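ATP-dependent Clp protease proteolytic subunit (Plasmodium falciparum, PDB 4GM2) forms the inactive, ClpP-like subunit of the apicoplast caseinolytic protease complex and assembles here as seven copies. Local coordinates at residues Q44-S47 against Q48-L52. Residues are numbered along the deposited sequence; the frame is centred on the assembly and turned at random.
Sequences QIIS and QLLYL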
loop_
_atom_site.group_PDB
_atom_site.type_symbol
_atom_site.label_atom_id
_atom_site.label_comp_id
_atom_site.label_asym_id
_atom_site.label_seq_id
_atom_site.Cartn_x
_atom_site.Cartn_y
_atom_site.Cartn_z
ATOM N N GLN A 44 -20.818 -3.261 -0.417
ATOM C CA GLN A 44 -20.110 -4.077 -1.401
ATOM C C GLN A 44 -21.018 -5.073 -2.119
ATOM O O GLN A 44 -20.868 -5.290 -3.321
ATOM C CB GLN A 44 -18.952 -4.820 -0.745
ATOM C CG GLN A 44 -17.722 -3.969 -0.509
ATOM C CD GLN A 44 -16.680 -4.677 0.337
ATOM O OE1 GLN A 44 -16.673 -5.909 0.442
ATOM N NE2 GLN A 44 -15.791 -3.902 0.946
ATOM N N ILE A 45 -21.943 -5.682 -1.378
ATOM C CA ILE A 45 -22.918 -6.606 -1.951
ATOM C C ILE A 45 -23.793 -5.892 -2.982
ATOM O O ILE A 45 -23.952 -6.371 -4.107
ATOM C CB ILE A 45 -23.786 -7.264 -0.858
ATOM C CG1 ILE A 45 -22.919 -8.162 0.032
ATOM C CG2 ILE A 45 -24.925 -8.069 -1.476
ATOM C CD1 ILE A 45 -23.555 -8.535 1.358
ATOM N N ILE A 46 -24.344 -4.741 -2.602
ATOM C CA ILE A 46 -25.160 -3.944 -3.515
ATOM C C ILE A 46 -24.345 -3.503 -4.735
ATOM O O ILE A 46 -24.818 -3.602 -5.869
ATOM C CB ILE A 46 -25.813 -2.739 -2.801
ATOM C CG1 ILE A 46 -26.861 -3.232 -1.797
ATOM C CG2 ILE A 46 -26.461 -1.795 -3.805
ATOM C CD1 ILE A 46 -27.290 -2.199 -0.772
ATOM N N SER A 47 -23.117 -3.043 -4.502
ATOM C CA SER A 47 -22.244 -2.617 -5.592
ATOM C C SER A 47 -21.973 -3.745 -6.583
ATOM O O SER A 47 -22.023 -3.533 -7.793
ATOM C CB SER A 47 -20.929 -2.061 -5.054
ATOM O OG SER A 47 -21.148 -0.826 -4.405
ATOM N N GLN A 48 -21.699 -4.938 -6.059
ATOM C CA GLN A 48 -21.421 -6.102 -6.882
ATOM C C GLN A 48 -22.660 -6.590 -7.626
ATOM O O GLN A 48 -22.567 -7.005 -8.788
ATOM C CB GLN A 48 -20.824 -7.222 -6.042
ATOM C CG GLN A 48 -19.352 -7.027 -5.718
ATOM C CD GLN A 48 -18.878 -7.969 -4.635
ATOM O OE1 GLN A 48 -18.841 -9.185 -4.823
ATOM N NE2 GLN A 48 -18.519 -7.413 -3.491
ATOM N N LEU A 49 -23.813 -6.533 -6.956
ATOM C CA LEU A 49 -25.095 -6.848 -7.593
ATOM C C LEU A 49 -25.392 -5.914 -8.766
ATOM O O LEU A 49 -25.707 -6.374 -9.870
ATOM C CB LEU A 49 -26.240 -6.827 -6.579
ATOM C CG LEU A 49 -26.374 -8.082 -5.714
ATOM C CD1 LEU A 49 -27.358 -7.853 -4.576
ATOM C CD2 LEU A 49 -26.776 -9.298 -6.541
ATOM N N LEU A 50 -25.270 -4.609 -8.529
ATOM C CA LEU A 50 -25.457 -3.623 -9.590
ATOM C C LEU A 50 -24.439 -3.813 -10.715
ATOM O O LEU A 50 -24.790 -3.747 -11.892
ATOM C CB LEU A 50 -25.376 -2.198 -9.041
ATOM C CG LEU A 50 -26.452 -1.722 -8.068
ATOM C CD1 LEU A 50 -26.030 -0.376 -7.515
ATOM C CD2 LEU A 50 -27.827 -1.629 -8.714
ATOM N N TYR A 51 -23.187 -4.074 -10.352
ATOM C CA TYR A 51 -22.143 -4.260 -11.355
ATOM C C TYR A 51 -22.421 -5.454 -12.256
ATOM O O TYR A 51 -22.311 -5.340 -13.472
ATOM C CB TYR A 51 -20.755 -4.387 -10.725
ATOM C CG TYR A 51 -19.706 -4.772 -11.737
ATOM C CD1 TYR A 51 -19.144 -3.819 -12.581
ATOM C CD2 TYR A 51 -19.293 -6.098 -11.870
ATOM C CE1 TYR A 51 -18.194 -4.173 -13.525
ATOM C CE2 TYR A 51 -18.347 -6.460 -12.808
ATOM C CZ TYR A 51 -17.800 -5.496 -13.631
ATOM O OH TYR A 51 -16.854 -5.853 -14.562
ATOM N N LEU A 52 -22.773 -6.588 -11.652
ATOM C CA LEU A 52 -23.030 -7.820 -12.400
ATOM C C LEU A 52 -24.251 -7.693 -13.306
ATOM O O LEU A 52 -24.233 -8.165 -14.444
ATOM C CB LEU A 52 -23.180 -9.024 -11.461
ATOM C CG LEU A 52 -21.915 -9.471 -10.721
ATOM C CD1 LEU A 52 -22.255 -10.498 -9.655
ATOM C CD2 LEU A 52 -20.863 -10.014 -11.678
#
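In Ile-45 and Leu-49 the torsions turn one branch of each toward the other. CG2 of Ile-45 is anti to its own nitrogen, with CG1 at chi1 -66°. The Leu-49 side chain leans back along the helix, CG beside its own nitrogen (chi1 -80°). The two chains therefore run side by side, with Ile-45 CG2 3.9 Å from Leu-49 CD1. One residue on, Ile-46 and Leu-50 repeat the arrangement, and CG2 of Ile-46 lies 4.0 Å from CD1 of Leu-50. Gln-48 also leans back toward the preceding turn, its chain extended beyond CG. Its NE2 comes 3.8 Å from Gln-44 CB and 3.2 Å from Gln-44 O, which already accepts the backbone N-H of Gln-48.

These are i to i+4 contacts within helix 39-55. This helix is the crossover of a beta-alpha-beta unit between parallel strands 30-33 and 61-67 of the ClpP fold. Four backbone bonds run from residues 48-51 back to residues 44-47. The straightest is Leu-50 N to Ile-46 O, 2.9 Å long with 173° at the hydrogen. Tyr-51 N bonds to Ser-47 O, also at 2.9 Å, and the Tyr-51 ring leads away from segment 44-47.

Ile-45 and Leu-49 face helix 81-94, touching Ile-88 and Val-91 respectively, and Leu-49 also reaches Ile-31. Leu-50 packs on Tyr-64 of a neighbouring subunit, while Ile-46 meets both Ile-88 of its own chain and Phe-32 of that subunit. Ser-47 OG turns back and hydrogen-bonds to Glu-43 O.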